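Local coordinates for gene 2 protein (Enterobacteria phage Sf6, PDB 5C12) that forms the nuclease domain of the viral large terminase subunit, binding magnesium ions at an active site thought to cut DNA during genome packaging, at residues E27-A32 with A216-I221; S49-S54 with D59-A64; Y174-R179 with D252-C257; L180-R185 with E191-D196. The protein carries 1 engineered substitution. All coordinates share one frame; numbering follows the deposited sequence.

In the fold
From the N terminus, helix 26-32 carries the first half of contact 1, which closes only when A216-I221 arrives 184 residues later. Inside that loop, contact 2 pairs the neighbouring strands 47-52 and 61-67. Helix 168-189 follows and serves two contacts: Y174-R179 belongs to contact 3 and L180-R185 to contact 4. Contact 4 closes at once, in the loop after the helix, and is nested within both contact 1 and contact 3. Contact 3 closes last, on helix 249-256, so it crosses contact 1. Contacts 2 and 3 follow in series and share a magnesium ion. Contacts 1 and 3 touch through L218, L176 and L254.

Contact 1: E27-A32 with A216-I221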
# COMPACT_ATOMS: atom_id res chain seq x y z
N GLU A 27 10.78 -0.17 14.05
CA GLU A 27 11.93 0.71 13.92
C GLU A 27 12.10 1.25 12.50
O GLU A 27 12.55 2.38 12.33
CB GLU A 27 13.21 0.01 14.36
CG GLU A 27 13.43 0.04 15.83
CD GLU A 27 13.55 1.44 16.38
OE1 GLU A 27 14.55 2.14 16.06
OE2 GLU A 27 12.66 1.85 17.14
N TRP A 28 11.80 0.44 11.48
CA TRP A 28 11.92 0.91 10.11
C TRP A 28 10.92 2.04 9.86
O TRP A 28 11.21 3.02 9.17
CB TRP A 28 11.63 -0.19 9.09
CG TRP A 28 12.42 -1.46 9.22
CD1 TRP A 28 13.54 -1.69 9.98
CD2 TRP A 28 12.15 -2.69 8.54
NE1 TRP A 28 13.97 -2.99 9.82
CE2 TRP A 28 13.13 -3.63 8.95
CE3 TRP A 28 11.16 -3.10 7.64
CZ2 TRP A 28 13.15 -4.93 8.47
CZ3 TRP A 28 11.18 -4.39 7.17
CH2 TRP A 28 12.16 -5.30 7.60
N LEU A 29 9.72 1.89 10.42
CA LEU A 29 8.67 2.91 10.24
C LEU A 29 9.05 4.22 10.93
O LEU A 29 8.83 5.31 10.38
CB LEU A 29 7.33 2.38 10.78
CG LEU A 29 6.82 1.12 10.08
CD1 LEU A 29 5.64 0.54 10.86
CD2 LEU A 29 6.42 1.43 8.64
N GLU A 30 9.62 4.12 12.11
CA GLU A 30 10.08 5.31 12.80
C GLU A 30 11.20 6.00 12.00
O GLU A 30 11.20 7.22 11.84
CB GLU A 30 10.59 4.96 14.20
CG GLU A 30 9.56 4.36 15.15
CD GLU A 30 8.40 5.29 15.43
OE1 GLU A 30 8.55 6.52 15.27
OE2 GLU A 30 7.32 4.78 15.81
N ALA A 31 12.16 5.22 11.50
CA ALA A 31 13.24 5.77 10.66
C ALA A 31 12.68 6.44 9.40
O ALA A 31 13.13 7.51 8.97
CB ALA A 31 14.22 4.69 10.28
N ALA A 32 11.68 5.80 8.79
CA ALA A 32 11.09 6.29 7.56
C ALA A 32 10.25 7.53 7.75
O ALA A 32 9.92 8.21 6.77
CB ALA A 32 10.25 5.20 6.93
N ALA A 216 0.55 0.80 13.38
CA ALA A 216 0.02 -0.28 14.20
C ALA A 216 -0.57 -1.40 13.34
O ALA A 216 -0.64 -2.54 13.78
CB ALA A 216 -1.03 0.23 15.14
N GLU A 217 -1.03 -1.06 12.14
CA GLU A 217 -1.51 -2.06 11.20
C GLU A 217 -0.36 -2.73 10.48
O GLU A 217 -0.32 -3.95 10.35
CB GLU A 217 -2.50 -1.45 10.18
CG GLU A 217 -3.83 -1.04 10.79
CD GLU A 217 -4.86 -0.58 9.75
OE1 GLU A 217 -4.54 -0.62 8.54
OE2 GLU A 217 -5.96 -0.19 10.18
N LEU A 218 0.62 -1.93 10.03
CA LEU A 218 1.73 -2.47 9.26
C LEU A 218 2.55 -3.52 10.01
O LEU A 218 3.06 -4.47 9.40
CB LEU A 218 2.65 -1.34 8.78
CG LEU A 218 2.17 -0.47 7.61
CD1 LEU A 218 3.12 0.67 7.37
CD2 LEU A 218 2.04 -1.30 6.33
N THR A 219 2.70 -3.36 11.32
CA THR A 219 3.47 -4.30 12.10
C THR A 219 2.72 -5.58 12.42
O THR A 219 3.28 -6.48 13.05
CB THR A 219 3.96 -3.67 13.40
OG1 THR A 219 2.84 -3.17 14.14
CG2 THR A 219 4.93 -2.53 13.07
N GLN A 220 1.48 -5.68 11.94
CA GLN A 220 0.67 -6.88 12.12
C GLN A 220 0.66 -7.77 10.88
O GLN A 220 0.22 -8.91 10.94
CB GLN A 220 -0.78 -6.51 12.45
CG GLN A 220 -0.95 -5.66 13.70
CD GLN A 220 -1.09 -6.48 14.95
OE1 GLN A 220 -0.24 -7.31 15.26
NE2 GLN A 220 -2.19 -6.27 15.66
N ILE A 221 1.13 -7.24 9.75
CA ILE A 221 1.14 -8.00 8.49
C ILE A 221 2.15 -9.14 8.65
O ILE A 221 3.30 -8.92 9.04
CB ILE A 221 1.48 -7.13 7.29
CG1 ILE A 221 0.49 -5.96 7.15
CG2 ILE A 221 1.49 -7.96 6.01
CD1 ILE A 221 -0.96 -6.38 6.99
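L29 lays its two methyl groups over L218 and T219. CD2 of L29 meets CD1 of L218 at 3.6 Å. The other methyl, L29 CD1, lies 3.8 Å from CG2 of T219 and also reaches the CB of L218. L29 thus straddles the two residues. The two leucine side chains meet at a slant, branch against branch. No hydrogen bond crosses this contact. It is apolar, and both leucines are buried.

T219 turns its methyl, not its hydroxyl, to L29. Its chi1 of 56° sets CG2 beside the backbone N and OG1 between N and the carbonyl carbon. From there OG1 bonds back to the carbonyl of F215, so the hydroxyl is satisfied within its own helix end. The chain then leaves the helix through a type I beta turn from L218 to I221, whose closing bond from I221 N to L218 O is weak.

Helix 26-32 and the end of helix 208-218 both rest on the long helix 168-189: L29 touches L180, and L218 touches L176. L218 also packs on A251 and L254 of helix 249-256, while L29 reaches F201 on strand 200-201.

Contact 2: S49-S54 with D59-A64; sequences SAHDPS and DAKGYA. With MG (magnesium ion), chain C.
This is the beta hairpin at the centre of an RNase H-like sheet, and it carries the metal ligand D52. Strands 49-52 and 61-64 run antiparallel, with A50-A64 and D52-G62 as hydrogen-bonded pairs and H51-Y63 as the non-hydrogen-bonded pair between them. G62 O takes two donors, D52 N at 2.8 Å and H51 ND1 at 3.0 Å, which come from opposite faces of its carbonyl plane. The imidazole is thereby held at its edge, while P53 N lies over one ring face.

The D52 carboxylate points to the metal side of the sheet, CG anti to the backbone N (chi1 179°). Its OD2 binds magnesium at 2.0 Å. Its OD1 accepts from S54 N at 2.7 Å, an Asx turn; with the metal bond at OD2 it probably fixes the rotation of the carboxylate. Four waters and D252 complete the six ligands. K61 bends its end so that NZ reaches D59 O at 2.9 Å, and NZ also bonds to G57 and M80.

Strand 100-104 pairs with the other edge of strand 47-52. Helix 82-95 packs on the H51 and Y63 face, and helix 249-256 packs on the A50, D52 and A64 face.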
# COMPACT_ATOMS: atom_id res chain seq x y z
N SER A 49 -2.43 6.84 -5.72
CA SER A 49 -3.40 6.75 -4.64
C SER A 49 -4.08 5.41 -4.71
O SER A 49 -4.24 4.84 -5.81
CB SER A 49 -4.48 7.83 -4.78
OG SER A 49 -3.97 9.14 -4.63
N ALA A 50 -4.48 4.87 -3.58
CA ALA A 50 -5.17 3.60 -3.56
C ALA A 50 -6.19 3.53 -2.45
O ALA A 50 -6.08 4.21 -1.42
CB ALA A 50 -4.18 2.41 -3.47
N HIS A 51 -7.22 2.71 -2.67
CA HIS A 51 -8.37 2.60 -1.80
C HIS A 51 -8.67 1.16 -1.45
O HIS A 51 -8.76 0.28 -2.33
CB HIS A 51 -9.58 3.20 -2.52
CG HIS A 51 -10.91 2.98 -1.84
ND1 HIS A 51 -11.14 3.27 -0.51
CD2 HIS A 51 -12.10 2.57 -2.34
CE1 HIS A 51 -12.40 3.00 -0.21
NE2 HIS A 51 -13.01 2.59 -1.31
N ASP A 52 -8.87 0.92 -0.16
CA ASP A 52 -9.31 -0.36 0.34
C ASP A 52 -10.75 -0.19 0.81
O ASP A 52 -11.02 0.51 1.78
CB ASP A 52 -8.45 -0.82 1.51
CG ASP A 52 -8.91 -2.14 2.07
OD1 ASP A 52 -10.12 -2.42 1.97
OD2 ASP A 52 -8.08 -2.90 2.58
N PRO A 53 -11.70 -0.80 0.09
CA PRO A 53 -13.12 -0.56 0.37
C PRO A 53 -13.68 -1.35 1.55
O PRO A 53 -14.90 -1.38 1.77
CB PRO A 53 -13.78 -1.01 -0.93
CG PRO A 53 -12.92 -2.08 -1.41
CD PRO A 53 -11.50 -1.68 -1.07
N SER A 54 -12.78 -1.98 2.29
CA SER A 54 -13.09 -2.79 3.48
C SER A 54 -13.39 -4.19 3.00
O SER A 54 -13.58 -4.40 1.81
CB SER A 54 -14.24 -2.23 4.33
OG SER A 54 -15.53 -2.52 3.80
N ASP A 59 -17.92 -1.38 6.76
CA ASP A 59 -16.94 -1.15 7.82
C ASP A 59 -15.81 -0.22 7.35
O ASP A 59 -15.86 0.32 6.24
CB ASP A 59 -16.39 -2.49 8.34
CG ASP A 59 -17.46 -3.32 9.04
OD1 ASP A 59 -17.84 -2.98 10.18
OD2 ASP A 59 -17.94 -4.30 8.44
N ALA A 60 -14.82 -0.01 8.22
CA ALA A 60 -13.81 1.04 8.02
C ALA A 60 -12.99 0.84 6.76
O ALA A 60 -12.51 -0.25 6.47
CB ALA A 60 -12.90 1.11 9.21
N LYS A 61 -12.81 1.93 6.01
CA LYS A 61 -12.13 1.87 4.74
C LYS A 61 -10.79 2.59 4.77
O LYS A 61 -10.52 3.39 5.67
CB LYS A 61 -13.01 2.50 3.67
CG LYS A 61 -14.34 1.76 3.51
CD LYS A 61 -15.40 2.55 2.80
CE LYS A 61 -16.59 1.67 2.52
NZ LYS A 61 -17.16 1.09 3.76
N GLY A 62 -9.95 2.34 3.78
CA GLY A 62 -8.63 2.93 3.76
C GLY A 62 -8.32 3.67 2.47
O GLY A 62 -8.84 3.31 1.39
N TYR A 63 -7.50 4.69 2.59
CA TYR A 63 -6.94 5.42 1.47
C TYR A 63 -5.50 5.80 1.77
O TYR A 63 -5.17 6.15 2.89
CB TYR A 63 -7.75 6.67 1.20
CG TYR A 63 -7.18 7.62 0.17
CD1 TYR A 63 -6.22 8.54 0.50
CD2 TYR A 63 -7.60 7.57 -1.14
CE1 TYR A 63 -5.70 9.41 -0.44
CE2 TYR A 63 -7.09 8.42 -2.07
CZ TYR A 63 -6.15 9.33 -1.74
OH TYR A 63 -5.68 10.20 -2.70
N ALA A 64 -4.67 5.74 0.75
CA ALA A 64 -3.28 6.17 0.88
C ALA A 64 -2.86 6.86 -0.39
O ALA A 64 -3.35 6.51 -1.46
CB ALA A 64 -2.39 4.99 1.16
MG MG C . -8.08 -4.91 2.87
O HOH W 1 -9.92 -5.09 2.41
O HOH W 2 -7.42 -5.37 0.85
O HOH W 3 -8.54 -4.50 4.85
O HOH W 4 -8.21 -6.94 3.23

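Contact 3: Y174-R179 with D252-C257. With MG (magnesium ion), chain C.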
# COMPACT_ATOMS: atom_id res chain seq x y z
N TYR A 174 5.87 -6.86 0.11
CA TYR A 174 7.33 -6.95 0.20
C TYR A 174 8.02 -5.78 -0.53
O TYR A 174 9.12 -5.40 -0.15
CB TYR A 174 7.84 -8.30 -0.30
CG TYR A 174 7.84 -9.33 0.80
CD1 TYR A 174 8.89 -9.38 1.72
CD2 TYR A 174 6.78 -10.22 0.97
CE1 TYR A 174 8.88 -10.31 2.75
CE2 TYR A 174 6.78 -11.14 2.00
CZ TYR A 174 7.83 -11.18 2.89
OH TYR A 174 7.83 -12.11 3.91
N ALA A 175 7.38 -5.22 -1.56
CA ALA A 175 7.90 -4.01 -2.18
C ALA A 175 7.94 -2.92 -1.11
O ALA A 175 8.92 -2.17 -1.00
CB ALA A 175 7.02 -3.57 -3.36
N LEU A 176 6.88 -2.84 -0.34
CA LEU A 176 6.79 -1.87 0.74
C LEU A 176 7.86 -2.16 1.79
O LEU A 176 8.61 -1.27 2.22
CB LEU A 176 5.40 -1.91 1.34
CG LEU A 176 5.10 -1.09 2.60
CD1 LEU A 176 5.44 0.37 2.31
CD2 LEU A 176 3.65 -1.25 3.00
N ALA A 177 7.94 -3.42 2.23
CA ALA A 177 8.89 -3.80 3.25
C ALA A 177 10.32 -3.52 2.80
O ALA A 177 11.14 -3.03 3.59
CB ALA A 177 8.71 -5.23 3.65
N ASP A 178 10.65 -3.83 1.55
CA ASP A 178 11.98 -3.56 1.02
C ASP A 178 12.29 -2.07 1.00
O ASP A 178 13.39 -1.66 1.41
CB ASP A 178 12.14 -4.15 -0.38
CG ASP A 178 12.19 -5.65 -0.41
OD1 ASP A 178 12.25 -6.30 0.65
OD2 ASP A 178 12.19 -6.20 -1.55
N ARG A 179 11.35 -1.24 0.57
CA ARG A 179 11.55 0.21 0.59
C ARG A 179 11.82 0.67 2.01
O ARG A 179 12.74 1.47 2.26
CB ARG A 179 10.34 0.97 0.06
CG ARG A 179 10.17 0.93 -1.43
CD ARG A 179 8.98 1.83 -1.73
NE ARG A 179 8.62 1.84 -3.14
CZ ARG A 179 8.86 2.82 -3.99
NH1 ARG A 179 9.46 3.95 -3.64
NH2 ARG A 179 8.44 2.69 -5.23
N ASP A 252 -3.27 -1.95 3.78
CA ASP A 252 -3.55 -2.50 2.45
C ASP A 252 -3.58 -1.39 1.40
O ASP A 252 -3.14 -1.57 0.26
CB ASP A 252 -4.90 -3.22 2.45
CG ASP A 252 -4.85 -4.60 3.11
OD1 ASP A 252 -3.77 -5.09 3.52
OD2 ASP A 252 -5.94 -5.19 3.23
N ALA A 253 -4.15 -0.25 1.75
CA ALA A 253 -4.22 0.90 0.86
C ALA A 253 -2.80 1.36 0.50
O ALA A 253 -2.47 1.60 -0.67
CB ALA A 253 -5.01 2.02 1.52
N LEU A 254 -1.92 1.42 1.50
CA LEU A 254 -0.55 1.82 1.25
C LEU A 254 0.16 0.79 0.35
O LEU A 254 0.89 1.15 -0.57
CB LEU A 254 0.19 2.06 2.57
CG LEU A 254 1.67 2.42 2.39
CD1 LEU A 254 1.83 3.73 1.66
CD2 LEU A 254 2.35 2.45 3.74
N MET A 255 -0.04 -0.48 0.65
CA MET A 255 0.55 -1.56 -0.11
C MET A 255 0.16 -1.45 -1.59
O MET A 255 1.01 -1.60 -2.50
CB MET A 255 0.11 -2.90 0.48
CG MET A 255 0.54 -4.11 -0.37
SD MET A 255 -0.58 -4.57 -1.69
CE MET A 255 -1.90 -5.21 -0.71
N MET A 256 -1.12 -1.22 -1.86
CA MET A 256 -1.55 -1.15 -3.25
C MET A 256 -0.91 -0.00 -4.02
O MET A 256 -0.66 -0.10 -5.21
CB MET A 256 -3.09 -1.11 -3.34
CG MET A 256 -3.70 -2.42 -2.91
SD MET A 256 -5.51 -2.47 -3.07
CE MET A 256 -5.98 -1.42 -1.70
N CYS A 257 -0.66 1.09 -3.32
CA CYS A 257 0.07 2.23 -3.87
C CYS A 257 1.47 1.93 -4.36
O CYS A 257 2.05 2.75 -5.07
CB CYS A 257 0.23 3.30 -2.79
SG CYS A 257 -1.21 4.24 -2.63
MG MG C . -8.08 -4.91 2.87
O HOH W 2 -7.42 -5.37 0.85
O HOH W 1 -9.92 -5.09 2.41
O HOH W 3 -8.54 -4.50 4.85
O HOH W 4 -8.21 -6.94 3.23
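No flat group takes part where L176 meets L254 and M255; the touching surfaces are methyls and a backbone CA. The flat group that matters nearby is the carboxylate of D252. D252 leaves its helix pointing away from Y174-R179, yet its carboxylate OD1 accepts a hydrogen bond from the hydroxyl of Y173, the residue just before that segment on helix 168-189. R169 makes a long, weak ion pair with the same oxygen. The other oxygen, OD2, binds magnesium at 2.2 Å. The two oxygens of D252 thus have different tasks, and the Y173 bond probably helps to hold the carboxylate in its rotation.

Across the contact itself, L176 points toward the other helix. Its CD1 and CD2 both lie 4.0 Å from CD2 of L254, so one methyl of L254 faces the fork of L176. The two side chains cross at about a right angle. L254 has CG anti to its own N (chi1 177°), and this swings its end toward L176. CD2 of L176 also comes within 4.4 Å of the CA of M255. The M255 side chain starts alongside and then leads away.

In the RNase H-like fold of this nuclease domain, helix 249-256 lies between the central sheet and helix 168-189. D252 and L254 leave the helix in different directions, D252 to the metal shared with D52 and L254 to L176. M256 rests on A50 and D52, and A253 and L254 on A64. L218 of helix 208-218 touches both L176 and L254, and L199 adds to the packing on L176.

Contact 4: L180-R185 with E191-D196; sequences LYLTYR and EYADPD
R185 and E191 form a salt bridge. The guanidinium grips the carboxylate side-on with two nitrogens, one to each oxygen. R185 NE donates to E191 OE1 at 3.0 Å, and R185 NH2 donates to E191 OE2 at 2.8 Å. Both bonds are nearly straight, at 170° and 173°. Both acceptors lie close to the guanidinium plane, yet the nitrogens approach from above the carboxylate plane; the two planes are 46° apart. The side chains run side by side and point the same way. R185 is bent at chi2 and chi3 as it runs alongside E191, and its CG lies on one face of the Y181 ring, toward the rim.

The backbone adds a direct bond: E191 N donates to R185 O at 3.1 Å. Water 5 makes a second link, donating to L182 O at 2.9 Å and to E191 O at 2.8 Å.

These bonds bridge the point where the chain turns back after the long helix 168-189. The loop that follows runs back along the helix toward strand 200-201, at the edge of the central sheet, well away from the metal site.

The apolar part lies further along this return. A193 aims its CB at L182, 3.5 Å from CG and 3.7 Å from CD2. L182 also touches D197. On another side of the helix, L180 and Y184 pack against helix 26-32. Within the loop, D194 OD1 accepts from D196 N at 2.9 Å. This Asx turn leads into the 3-10 segment that starts at P195.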
# COMPACT_ATOMS: atom_id res chain seq x y z
N LEU A 180 11.02 0.20 2.95
CA LEU A 180 11.18 0.63 4.35
C LEU A 180 12.52 0.20 4.95
O LEU A 180 13.18 0.98 5.63
CB LEU A 180 10.03 0.08 5.18
CG LEU A 180 8.70 0.71 4.82
CD1 LEU A 180 7.56 -0.09 5.46
CD2 LEU A 180 8.62 2.20 5.23
N TYR A 181 12.93 -1.03 4.69
CA TYR A 181 14.20 -1.51 5.21
C TYR A 181 15.38 -0.72 4.64
O TYR A 181 16.28 -0.33 5.36
CB TYR A 181 14.39 -3.00 4.90
CG TYR A 181 15.72 -3.54 5.33
CD1 TYR A 181 16.00 -3.71 6.66
CD2 TYR A 181 16.69 -3.85 4.40
CE1 TYR A 181 17.23 -4.21 7.06
CE2 TYR A 181 17.91 -4.35 4.79
CZ TYR A 181 18.16 -4.53 6.11
OH TYR A 181 19.38 -5.02 6.54
N LEU A 182 15.37 -0.48 3.34
CA LEU A 182 16.43 0.30 2.72
C LEU A 182 16.47 1.72 3.33
O LEU A 182 17.54 2.31 3.55
CB LEU A 182 16.24 0.34 1.21
CG LEU A 182 17.45 0.54 0.32
CD1 LEU A 182 18.44 -0.62 0.49
CD2 LEU A 182 16.98 0.65 -1.13
N THR A 183 15.29 2.27 3.62
CA THR A 183 15.18 3.60 4.23
C THR A 183 15.77 3.59 5.63
O THR A 183 16.54 4.47 6.00
CB THR A 183 13.73 4.09 4.27
OG1 THR A 183 13.19 4.03 2.95
CG2 THR A 183 13.67 5.50 4.70
N TYR A 184 15.44 2.55 6.39
CA TYR A 184 16.02 2.36 7.72
C TYR A 184 17.54 2.30 7.66
O TYR A 184 18.23 2.93 8.46
CB TYR A 184 15.45 1.10 8.35
CG TYR A 184 16.12 0.67 9.61
CD1 TYR A 184 15.79 1.25 10.83
CD2 TYR A 184 17.07 -0.33 9.59
CE1 TYR A 184 16.42 0.85 12.00
CE2 TYR A 184 17.70 -0.74 10.74
CZ TYR A 184 17.38 -0.15 11.93
OH TYR A 184 18.02 -0.58 13.07
N ARG A 185 18.09 1.52 6.74
CA ARG A 185 19.54 1.40 6.64
C ARG A 185 20.19 2.73 6.25
O ARG A 185 21.26 3.07 6.71
CB ARG A 185 19.93 0.31 5.64
CG ARG A 185 19.50 -1.10 6.05
CD ARG A 185 20.07 -1.58 7.38
NE ARG A 185 21.53 -1.64 7.39
CZ ARG A 185 22.25 -2.21 8.36
NH1 ARG A 185 21.63 -2.79 9.39
NH2 ARG A 185 23.57 -2.22 8.30
N GLU A 191 23.81 4.06 5.20
CA GLU A 191 24.03 3.32 3.96
C GLU A 191 23.24 3.91 2.80
O GLU A 191 22.00 3.90 2.79
CB GLU A 191 23.69 1.85 4.14
CG GLU A 191 24.62 1.16 5.13
CD GLU A 191 24.21 -0.24 5.50
OE1 GLU A 191 23.14 -0.71 5.07
OE2 GLU A 191 24.97 -0.88 6.26
N TYR A 192 23.96 4.41 1.81
CA TYR A 192 23.31 5.09 0.71
C TYR A 192 22.29 4.21 0.02
O TYR A 192 22.46 3.00 -0.17
CB TYR A 192 24.32 5.61 -0.31
CG TYR A 192 23.63 6.18 -1.52
CD1 TYR A 192 23.04 7.44 -1.48
CD2 TYR A 192 23.55 5.45 -2.70
CE1 TYR A 192 22.38 7.96 -2.60
CE2 TYR A 192 22.89 5.95 -3.81
CZ TYR A 192 22.32 7.21 -3.76
OH TYR A 192 21.67 7.73 -4.86
N ALA A 193 21.19 4.85 -0.36
CA ALA A 193 20.20 4.22 -1.21
C ALA A 193 19.61 5.30 -2.09
O ALA A 193 19.56 6.47 -1.73
CB ALA A 193 19.11 3.57 -0.38
N ASP A 194 19.18 4.90 -3.27
CA ASP A 194 18.49 5.82 -4.17
C ASP A 194 17.11 6.14 -3.55
O ASP A 194 16.37 5.24 -3.15
CB ASP A 194 18.40 5.13 -5.54
CG ASP A 194 17.78 6.00 -6.63
OD1 ASP A 194 17.03 6.93 -6.34
OD2 ASP A 194 18.07 5.70 -7.81
N PRO A 195 16.76 7.43 -3.44
CA PRO A 195 15.44 7.78 -2.90
C PRO A 195 14.30 7.08 -3.62
O PRO A 195 13.24 6.78 -3.04
CB PRO A 195 15.35 9.29 -3.13
CG PRO A 195 16.76 9.74 -3.13
CD PRO A 195 17.56 8.62 -3.75
N ASP A 196 14.52 6.76 -4.89
CA ASP A 196 13.49 6.06 -5.66
C ASP A 196 13.18 4.66 -5.14
O ASP A 196 12.10 4.10 -5.39
CB ASP A 196 13.89 6.00 -7.14
CG ASP A 196 13.62 7.30 -7.87
OD1 ASP A 196 13.33 8.33 -7.22
OD2 ASP A 196 13.74 7.29 -9.11
O HOH W 5 20.20 1.79 2.44